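Hypothetical 39.9 kDa protein (Saccharomyces cerevisiae, PDB 2GA8) acts as an ATP-dependent P-loop kinase that could be involved in assembly of the endoplasmic reticulum membrane. Local coordinates at residues V65-K70 and S231-D236; Q94-D99 and H165-C170; V125-T130 and T189-N194. One frame throughout, in Å; residues are numbered along the deposited sequence.

Interaction 1 of 3, residues V65-K70 and S231-D236. With SO4 (sulfate ion), chain E.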
loop_
_atom_site.group_PDB
_atom_site.type_symbol
_atom_site.label_atom_id
_atom_site.label_comp_id
_atom_site.label_asym_id
_atom_site.label_seq_id
_atom_site.Cartn_x
_atom_site.Cartn_y
_atom_site.Cartn_z
ATOM N N VAL A 65 -13.397 -11.792 -19.721
ATOM C CA VAL A 65 -12.931 -12.370 -18.468
ATOM C C VAL A 65 -12.782 -13.869 -18.704
ATOM O O VAL A 65 -13.754 -14.560 -19.016
ATOM C CB VAL A 65 -13.930 -12.105 -17.321
ATOM C CG1 VAL A 65 -13.403 -12.704 -16.023
ATOM C CG2 VAL A 65 -14.142 -10.605 -17.157
ATOM N N ASN A 66 -11.555 -14.359 -18.567
ATOM C CA ASN A 66 -11.246 -15.767 -18.796
ATOM C C ASN A 66 -11.215 -16.602 -17.523
ATOM O O ASN A 66 -11.553 -16.122 -16.442
ATOM C CB ASN A 66 -9.890 -15.883 -19.491
ATOM C CG ASN A 66 -9.755 -14.935 -20.658
ATOM O OD1 ASN A 66 -10.414 -15.099 -21.686
ATOM N ND2 ASN A 66 -8.904 -13.926 -20.503
ATOM N N ASP A 67 -10.793 -17.855 -17.677
ATOM C CA ASP A 67 -10.693 -18.801 -16.571
ATOM C C ASP A 67 -12.032 -18.997 -15.879
ATOM O O ASP A 67 -12.099 -19.169 -14.664
ATOM C CB ASP A 67 -9.656 -18.326 -15.548
ATOM C CG ASP A 67 -8.288 -18.104 -16.163
ATOM O OD1 ASP A 67 -7.841 -18.963 -16.953
ATOM O OD2 ASP A 67 -7.656 -17.074 -15.848
ATOM N N ARG A 68 -13.101 -18.977 -16.665
ATOM C CA ARG A 68 -14.442 -19.141 -16.125
ATOM C C ARG A 68 -14.665 -20.495 -15.448
ATOM O O ARG A 68 -15.484 -20.603 -14.536
ATOM C CB ARG A 68 -15.473 -18.935 -17.239
ATOM C CG ARG A 68 -15.536 -17.501 -17.756
ATOM C CD ARG A 68 -16.334 -17.407 -19.052
ATOM N NE ARG A 68 -15.642 -18.062 -20.159
ATOM C CZ ARG A 68 -16.116 -18.145 -21.399
ATOM N NH1 ARG A 68 -17.296 -17.614 -21.701
ATOM N NH2 ARG A 68 -15.407 -18.753 -22.340
ATOM N N LEU A 69 -13.932 -21.518 -15.881
ATOM C CA LEU A 69 -14.083 -22.857 -15.307
ATOM C C LEU A 69 -12.961 -23.239 -14.349
ATOM O O LEU A 69 -12.743 -24.421 -14.080
ATOM C CB LEU A 69 -14.162 -23.907 -16.417
ATOM C CG LEU A 69 -15.299 -23.758 -17.431
ATOM C CD1 LEU A 69 -15.240 -24.907 -18.426
ATOM C CD2 LEU A 69 -16.639 -23.742 -16.711
ATOM N N LYS A 70 -12.247 -22.244 -13.836
ATOM C CA LYS A 70 -11.158 -22.511 -12.907
ATOM C C LYS A 70 -11.543 -22.081 -11.499
ATOM O O LYS A 70 -12.398 -21.218 -11.316
ATOM C CB LYS A 70 -9.892 -21.770 -13.346
ATOM C CG LYS A 70 -9.325 -22.249 -14.667
ATOM C CD LYS A 70 -7.988 -21.593 -14.952
ATOM C CE LYS A 70 -7.326 -22.193 -16.182
ATOM N NZ LYS A 70 -5.952 -21.651 -16.381
ATOM N N SER A 231 -9.019 -12.231 -15.378
ATOM C CA SER A 231 -9.337 -13.572 -14.899
ATOM C C SER A 231 -10.417 -13.622 -13.820
ATOM O O SER A 231 -10.382 -12.866 -12.848
ATOM C CB SER A 231 -8.073 -14.247 -14.365
ATOM O OG SER A 231 -8.375 -15.529 -13.839
ATOM N N GLN A 232 -11.367 -14.533 -13.995
ATOM C CA GLN A 232 -12.452 -14.698 -13.038
ATOM C C GLN A 232 -11.943 -15.297 -11.723
ATOM O O GLN A 232 -12.638 -15.261 -10.711
ATOM C CB GLN A 232 -13.529 -15.609 -13.637
ATOM C CG GLN A 232 -14.830 -15.652 -12.855
ATOM C CD GLN A 232 -15.483 -14.285 -12.738
ATOM O OE1 GLN A 232 -15.637 -13.571 -13.730
ATOM N NE2 GLN A 232 -15.876 -13.919 -11.523
ATOM N N THR A 233 -10.729 -15.834 -11.734
ATOM C CA THR A 233 -10.167 -16.463 -10.536
ATOM C C THR A 233 -9.618 -15.504 -9.486
ATOM O O THR A 233 -9.302 -15.925 -8.376
ATOM C CB THR A 233 -9.029 -17.429 -10.891
ATOM O OG1 THR A 233 -7.931 -16.689 -11.437
ATOM C CG2 THR A 233 -9.504 -18.460 -11.899
ATOM N N ILE A 234 -9.510 -14.226 -9.833
ATOM C CA ILE A 234 -8.975 -13.219 -8.918
ATOM C C ILE A 234 -10.087 -12.565 -8.102
ATOM O O ILE A 234 -10.956 -11.896 -8.650
ATOM C CB ILE A 234 -8.197 -12.136 -9.712
ATOM C CG1 ILE A 234 -7.069 -12.798 -10.511
ATOM C CG2 ILE A 234 -7.640 -11.074 -8.764
ATOM C CD1 ILE A 234 -5.967 -13.421 -9.655
ATOM N N PRO A 235 -10.065 -12.745 -6.771
ATOM C CA PRO A 235 -11.096 -12.165 -5.907
ATOM C C PRO A 235 -10.855 -10.696 -5.599
ATOM O O PRO A 235 -9.771 -10.174 -5.847
ATOM C CB PRO A 235 -10.996 -13.017 -4.655
ATOM C CG PRO A 235 -9.499 -13.177 -4.528
ATOM C CD PRO A 235 -9.063 -13.473 -5.969
ATOM N N ASP A 236 -11.875 -10.032 -5.065
ATOM C CA ASP A 236 -11.743 -8.633 -4.686
ATOM C C ASP A 236 -10.965 -8.601 -3.378
ATOM O O ASP A 236 -11.228 -9.391 -2.474
ATOM C CB ASP A 236 -13.114 -7.981 -4.457
ATOM C CG ASP A 236 -13.858 -7.697 -5.750
ATOM O OD1 ASP A 236 -13.236 -7.758 -6.829
ATOM O OD2 ASP A 236 -15.069 -7.393 -5.680
HETATM S S SO4 E . -12.129 -19.694 -20.466
HETATM O O1 SO4 E . -13.108 -19.124 -19.519
HETATM O O2 SO4 E . -11.930 -21.127 -20.171
HETATM O O3 SO4 E . -12.638 -19.538 -21.842
HETATM O O4 SO4 E . -10.840 -18.988 -20.343
#
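Asp67 and Ser231 meet through their side chains: Ser231 OG donates to Asp67 OD2 at 2.6 Å, and OD2 receives it on the lone pair turned away from OD1. A torsion of 177° sets Ser231 OG anti to its own backbone N, and from there it also accepts from Thr233 N at 3.2 Å, closing an ST turn. The hydroxyl thus joins the carboxylate to the turn that begins at Ser231. Beside this polar link runs a backbone bond, Gln232 N to Asn66 O, 2.9 Å long and nearly straight at 171°; it belongs to the parallel bridge between Asn66 and Ser231. Val65 CG1 lies 3.3 Å from Gln232 OE1, a methyl against an amide oxygen, where the two side chains cross obliquely; the apolar contact is Thr233 CG2 against Lys70 CB, at 3.6 Å, and Asp67 CB. Lys70 NZ returns to Asp67 OD1 in a long, weak salt bridge, so both carboxylate oxygens have partners. A sulfate, probably from the crystallisation liquor, takes bonds from the backbone N atoms of Asp67 and Arg68 and from the Arg68 guanidinium, its O1 receiving both Arg68 N and NE. Further out, Asn66 ND2 binds Lys228 O and Tyr23 OH pairs with Ser231 N. The contact ends the two-stranded parallel sheet of 65-66 and 230-231, just before strand 237-243 of the mixed sheet.

Interaction 2 of 3, residues Q94-D99 and H165-C170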
loop_
_atom_site.group_PDB
_atom_site.type_symbol
_atom_site.label_atom_id
_atom_site.label_comp_id
_atom_site.label_asym_id
_atom_site.label_seq_id
_atom_site.Cartn_x
_atom_site.Cartn_y
_atom_site.Cartn_z
ATOM N N GLN A 94 -11.997 -5.289 21.794
ATOM C CA GLN A 94 -12.012 -4.167 20.857
ATOM C C GLN A 94 -11.248 -4.419 19.551
ATOM O O GLN A 94 -10.717 -3.485 18.946
ATOM C CB GLN A 94 -11.463 -2.910 21.540
ATOM C CG GLN A 94 -12.025 -2.666 22.940
ATOM C CD GLN A 94 -13.541 -2.767 22.994
ATOM O OE1 GLN A 94 -14.091 -3.611 23.699
ATOM N NE2 GLN A 94 -14.221 -1.908 22.244
ATOM N N GLY A 95 -11.198 -5.678 19.125
ATOM C CA GLY A 95 -10.519 -6.032 17.888
ATOM C C GLY A 95 -9.006 -5.985 17.957
ATOM O O GLY A 95 -8.342 -5.733 16.948
ATOM N N LEU A 96 -8.457 -6.242 19.141
ATOM C CA LEU A 96 -7.013 -6.213 19.333
ATOM C C LEU A 96 -6.443 -7.477 19.970
ATOM O O LEU A 96 -7.168 -8.269 20.575
ATOM C CB LEU A 96 -6.635 -5.001 20.190
ATOM C CG LEU A 96 -6.801 -3.621 19.549
ATOM C CD1 LEU A 96 -6.571 -2.538 20.584
ATOM C CD2 LEU A 96 -5.821 -3.469 18.404
ATOM N N PHE A 97 -5.136 -7.657 19.800
ATOM C CA PHE A 97 -4.394 -8.779 20.370
ATOM C C PHE A 97 -3.457 -8.124 21.387
ATOM O O PHE A 97 -2.310 -7.805 21.075
ATOM C CB PHE A 97 -3.562 -9.489 19.294
ATOM C CG PHE A 97 -4.379 -10.176 18.237
ATOM C CD1 PHE A 97 -5.206 -11.247 18.561
ATOM C CD2 PHE A 97 -4.310 -9.763 16.909
ATOM C CE1 PHE A 97 -5.953 -11.899 17.575
ATOM C CE2 PHE A 97 -5.051 -10.406 15.916
ATOM C CZ PHE A 97 -5.874 -11.477 16.252
ATOM N N LYS A 98 -3.961 -7.918 22.598
ATOM C CA LYS A 98 -3.204 -7.263 23.661
ATOM C C LYS A 98 -1.739 -7.664 23.819
ATOM O O LYS A 98 -0.873 -6.801 23.959
ATOM C CB LYS A 98 -3.919 -7.456 25.002
ATOM C CG LYS A 98 -3.307 -6.663 26.150
ATOM C CD LYS A 98 -4.094 -6.859 27.438
ATOM C CE LYS A 98 -3.569 -5.963 28.549
ATOM N NZ LYS A 98 -2.121 -6.181 28.815
ATOM N N ASP A 99 -1.457 -8.963 23.787
ATOM C CA ASP A 99 -0.091 -9.444 23.974
ATOM C C ASP A 99 0.823 -9.459 22.747
ATOM O O ASP A 99 1.954 -9.939 22.831
ATOM C CB ASP A 99 -0.117 -10.851 24.578
ATOM C CG ASP A 99 -0.888 -10.913 25.885
ATOM O OD1 ASP A 99 -0.685 -10.026 26.741
ATOM O OD2 ASP A 99 -1.690 -11.856 26.061
ATOM N N HIS A 165 -1.606 2.050 9.630
ATOM C CA HIS A 165 -1.145 2.732 10.826
ATOM C C HIS A 165 -1.866 2.041 11.986
ATOM O O HIS A 165 -3.065 1.767 11.900
ATOM C CB HIS A 165 -1.548 4.208 10.770
ATOM C CG HIS A 165 -0.717 5.095 11.637
ATOM N ND1 HIS A 165 0.583 5.432 11.328
ATOM C CD2 HIS A 165 -0.994 5.706 12.812
ATOM C CE1 HIS A 165 1.071 6.212 12.278
ATOM N NE2 HIS A 165 0.133 6.393 13.189
ATOM N N LEU A 166 -1.148 1.737 13.059
ATOM C CA LEU A 166 -1.789 1.094 14.198
ATOM C C LEU A 166 -2.794 2.078 14.789
ATOM O O LEU A 166 -2.562 3.290 14.781
ATOM C CB LEU A 166 -0.743 0.701 15.242
ATOM C CG LEU A 166 0.220 -0.393 14.774
ATOM C CD1 LEU A 166 1.325 -0.597 15.801
ATOM C CD2 LEU A 166 -0.561 -1.677 14.540
ATOM N N SER A 167 -3.914 1.562 15.285
ATOM C CA SER A 167 -4.941 2.420 15.861
ATOM C C SER A 167 -4.442 3.074 17.138
ATOM O O SER A 167 -3.505 2.591 17.777
ATOM C CB SER A 167 -6.207 1.618 16.173
ATOM O OG SER A 167 -5.982 0.708 17.233
ATOM N N ARG A 168 -5.081 4.173 17.512
ATOM C CA ARG A 168 -4.698 4.885 18.718
ATOM C C ARG A 168 -4.878 3.996 19.944
ATOM O O ARG A 168 -4.065 4.037 20.869
ATOM C CB ARG A 168 -5.524 6.163 18.850
ATOM C CG ARG A 168 -5.228 7.192 17.763
ATOM C CD ARG A 168 -6.114 8.423 17.899
ATOM N NE ARG A 168 -7.530 8.072 17.898
ATOM C CZ ARG A 168 -8.374 8.369 18.882
ATOM N NH1 ARG A 168 -9.648 8.009 18.799
ATOM N NH2 ARG A 168 -7.945 9.030 19.950
ATOM N N ARG A 169 -5.935 3.187 19.955
ATOM C CA ARG A 169 -6.178 2.295 21.085
ATOM C C ARG A 169 -5.117 1.203 21.109
ATOM O O ARG A 169 -4.778 0.672 22.164
ATOM C CB ARG A 169 -7.571 1.664 21.002
ATOM C CG ARG A 169 -7.858 0.693 22.143
ATOM C CD ARG A 169 -9.305 0.200 22.165
ATOM N NE ARG A 169 -10.252 1.238 22.569
ATOM C CZ ARG A 169 -10.737 2.178 21.762
ATOM N NH1 ARG A 169 -10.371 2.222 20.486
ATOM N NH2 ARG A 169 -11.590 3.078 22.232
ATOM N N CYS A 170 -4.597 0.868 19.935
ATOM C CA CYS A 170 -3.561 -0.144 19.833
ATOM C C CYS A 170 -2.280 0.430 20.447
ATOM O O CYS A 170 -1.572 -0.244 21.195
ATOM C CB CYS A 170 -3.337 -0.501 18.361
ATOM S SG CYS A 170 -2.358 -1.984 18.083
#
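Leu96 supplies the apolar part of the contact through both its methyls. CD1 meets the Cys170 backbone and Arg169 CG, the latter at 3.8 Å, while CD2 meets the Cys170 side chain, 3.8 Å from Cys170 SG and almost as near to Cys170 CB. The leucine CG is anti to its carbonyl carbon (chi1 -69°), and the two methyls beyond it make these contacts. Ser167 OG is a more distant neighbour of Leu96 CD2, at 4.3 Å.

The second apolar contact is between the aliphatic parts of two polar side chains. Gln94 CB sits 3.8 Å from Arg169 CD, and the chains pass at a slant. Both residues are exposed, whereas Leu96 and Cys170 are buried, so the contact runs from the surface inward.

The contact joins the end of one helix to the start of another. Gln94, at positive phi, is the C-prime residue of the Schellman motif that finishes helix 84-92, and Ser167 is the N-cap of helix 168-171. The polar bonds of the contact are internal to the second of these: Ser167 OG accepts from Cys170 N at 3.0 Å, bent to 136°, which holds the first turn, from which Arg169 points toward the loop and Cys170 SG reaches Leu96 CD2.

Outside the two segments, Arg168 NE forms a salt bridge with Asp248. A mercury ion lies about 3 Å from the side chain of Cys170, and Leu96 also packs on Leu173.

Interaction 3 of 3, residues V125-T130 and T189-N194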
loop_
_atom_site.group_PDB
_atom_site.type_symbol
_atom_site.label_atom_id
_atom_site.label_comp_id
_atom_site.label_asym_id
_atom_site.label_seq_id
_atom_site.Cartn_x
_atom_site.Cartn_y
_atom_site.Cartn_z
ATOM N N VAL A 125 -5.899 -10.576 9.638
ATOM C CA VAL A 125 -5.408 -9.611 10.617
ATOM C C VAL A 125 -4.057 -10.005 11.191
ATOM O O VAL A 125 -3.700 -11.181 11.220
ATOM C CB VAL A 125 -6.394 -9.439 11.804
ATOM C CG1 VAL A 125 -7.691 -8.818 11.319
ATOM C CG2 VAL A 125 -6.667 -10.791 12.465
ATOM N N ALA A 126 -3.308 -9.001 11.634
ATOM C CA ALA A 126 -2.002 -9.226 12.230
ATOM C C ALA A 126 -1.950 -8.515 13.581
ATOM O O ALA A 126 -2.971 -8.386 14.251
ATOM C CB ALA A 126 -0.898 -8.728 11.308
ATOM N N ARG A 127 -0.782 -8.026 13.976
ATOM C CA ARG A 127 -0.671 -7.401 15.289
ATOM C C ARG A 127 -1.510 -6.151 15.528
ATOM O O ARG A 127 -1.724 -5.769 16.671
ATOM C CB ARG A 127 0.800 -7.134 15.626
ATOM C CG ARG A 127 1.456 -5.941 14.953
ATOM C CD ARG A 127 2.919 -5.897 15.393
ATOM N NE ARG A 127 3.434 -4.542 15.564
ATOM C CZ ARG A 127 4.147 -3.885 14.655
ATOM N NH1 ARG A 127 4.436 -4.454 13.489
ATOM N NH2 ARG A 127 4.587 -2.663 14.922
ATOM N N GLY A 128 -2.001 -5.531 14.459
ATOM C CA GLY A 128 -2.816 -4.338 14.606
ATOM C C GLY A 128 -4.284 -4.652 14.853
ATOM O O GLY A 128 -5.071 -3.770 15.192
ATOM N N GLY A 129 -4.663 -5.912 14.678
ATOM C CA GLY A 129 -6.047 -6.286 14.907
ATOM C C GLY A 129 -6.959 -5.936 13.750
ATOM O O GLY A 129 -6.498 -5.656 12.644
ATOM N N THR A 130 -8.263 -5.923 14.008
ATOM C CA THR A 130 -9.240 -5.641 12.963
ATOM C C THR A 130 -9.124 -4.283 12.279
ATOM O O THR A 130 -9.557 -4.131 11.137
ATOM C CB THR A 130 -10.678 -5.792 13.495
ATOM O OG1 THR A 130 -10.894 -4.864 14.560
ATOM C CG2 THR A 130 -10.904 -7.204 14.001
ATOM N N THR A 189 5.073 2.020 14.386
ATOM C CA THR A 189 3.680 2.370 14.674
ATOM C C THR A 189 2.722 1.977 13.549
ATOM O O THR A 189 1.616 2.503 13.454
ATOM C CB THR A 189 3.510 3.888 14.984
ATOM O OG1 THR A 189 3.960 4.673 13.877
ATOM C CG2 THR A 189 4.291 4.264 16.232
ATOM N N PHE A 190 3.155 1.038 12.712
ATOM C CA PHE A 190 2.349 0.528 11.597
ATOM C C PHE A 190 2.312 -0.988 11.724
ATOM O O PHE A 190 3.266 -1.593 12.228
ATOM C CB PHE A 190 2.999 0.848 10.250
ATOM C CG PHE A 190 2.920 2.284 9.848
ATOM C CD1 PHE A 190 1.887 2.735 9.031
ATOM C CD2 PHE A 190 3.902 3.186 10.252
ATOM C CE1 PHE A 190 1.836 4.061 8.617
ATOM C CE2 PHE A 190 3.861 4.514 9.845
ATOM C CZ PHE A 190 2.829 4.955 9.024
ATOM N N ASP A 191 1.224 -1.604 11.275
ATOM C CA ASP A 191 1.138 -3.059 11.314
ATOM C C ASP A 191 1.942 -3.552 10.104
ATOM O O ASP A 191 1.378 -3.882 9.055
ATOM C CB ASP A 191 -0.319 -3.527 11.197
ATOM C CG ASP A 191 -0.473 -5.015 11.453
ATOM O OD1 ASP A 191 0.537 -5.744 11.368
ATOM O OD2 ASP A 191 -1.600 -5.460 11.729
ATOM N N SER A 192 3.264 -3.584 10.248
ATOM C CA SER A 192 4.137 -4.028 9.166
ATOM C C SER A 192 3.872 -5.485 8.804
ATOM O O SER A 192 4.073 -5.887 7.654
ATOM C CB SER A 192 5.610 -3.862 9.560
ATOM O OG SER A 192 5.922 -4.655 10.687
ATOM N N ASN A 193 3.427 -6.264 9.793
ATOM C CA ASN A 193 3.114 -7.682 9.612
ATOM C C ASN A 193 2.042 -7.854 8.536
ATOM O O ASN A 193 2.199 -8.632 7.590
ATOM C CB ASN A 193 2.548 -8.294 10.910
ATOM C CG ASN A 193 3.396 -8.001 12.146
ATOM O OD1 ASN A 193 4.010 -6.948 12.262
ATOM N ND2 ASN A 193 3.392 -8.933 13.096
ATOM N N ASN A 194 0.936 -7.136 8.702
ATOM C CA ASN A 194 -0.163 -7.248 7.756
ATOM C C ASN A 194 0.115 -6.560 6.425
ATOM O O ASN A 194 -0.434 -6.960 5.400
ATOM C CB ASN A 194 -1.471 -6.726 8.371
ATOM C CG ASN A 194 -2.650 -7.644 8.091
ATOM O OD1 ASN A 194 -3.801 -7.207 8.028
ATOM N ND2 ASN A 194 -2.367 -8.928 7.928
HETATM O O HOH W 1 -4.139 -6.286 11.245
HETATM O O HOH W 2 6.274 -2.198 12.562
#
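Arg127 and Asn193 cross at about a right angle, and the arginine reaches the amide with its guanidinium edge. Arg127 NH1 donates to Asn193 OD1 at 2.8 Å with an angle of 154°; the oxygen lies practically in the guanidinium plane, although the donor is tilted from the carbonyl plane. Ser192 OG also lies near that edge, but its bond from NH1 is weak, at 3.2 Å. Water 2 joins the same rim, accepting from Arg127 NH2 and donating to Ser192 OG, while Arg127 NE is taken by Val101 O. Partners on NH1, NH2 and NE therefore fix the rotation of the group, and Asp191 CA lies over one of its faces.

Against Asp191 the arginine runs in the opposite direction, their planes 62° apart and their charged atoms not in contact. Asp191 CG stands anti to its backbone N (chi1 -171°), and the carboxylate spends its oxygens on backbone amides, each met from above the carboxylate plane. OD2 accepts from Gly128 N at 2.8 Å, and OD1 from Asn194 N at 3.0 Å, the N-cap bond of helix 192-206. One side chain thus ties the Ala126-Gly129 type I turn to a helix start. Water 1 lies 2.7 Å from OD2 and accepts from Ala126 N. Ala126 CB packs against Asp191 OD1 at 3.3 Å and Asn193 CB at 3.5 Å.

Ser192 OG bonds to Glu275 and Asn276, and Asn193 ND2 to the carbonyls of Asp103 and Phe106. The side chain of Phe190 is about 8 Å from that of Lys37, a P-loop residue that probably binds ATP, as in related proteins. The contact lies where the turn between strands 123-125 and 134-136 of the mixed sheet meets the first turn of helix 192-206, with helix 275-285 alongside.

Overall arrangement
Interactions 2 and 3 are neighbours, their centres 8 Å apart, and are joined by probable backbone hydrogen bonds from Leu166 N to Thr189 O and from Thr130 N to Gly95 O; their segments alternate along the chain. Both bring a loop against the capped start of a helix. Interaction 3, wholly buried, relies on directed polar bonds and ordered waters, whereas interaction 2 relies on van der Waals contact that passes from buried to exposed residues. Interaction 1 stands apart, its centre about 29 Å from that of interaction 3. Partly buried and far from the chain centre, it combines strand pairing with a serine-carboxylate bond.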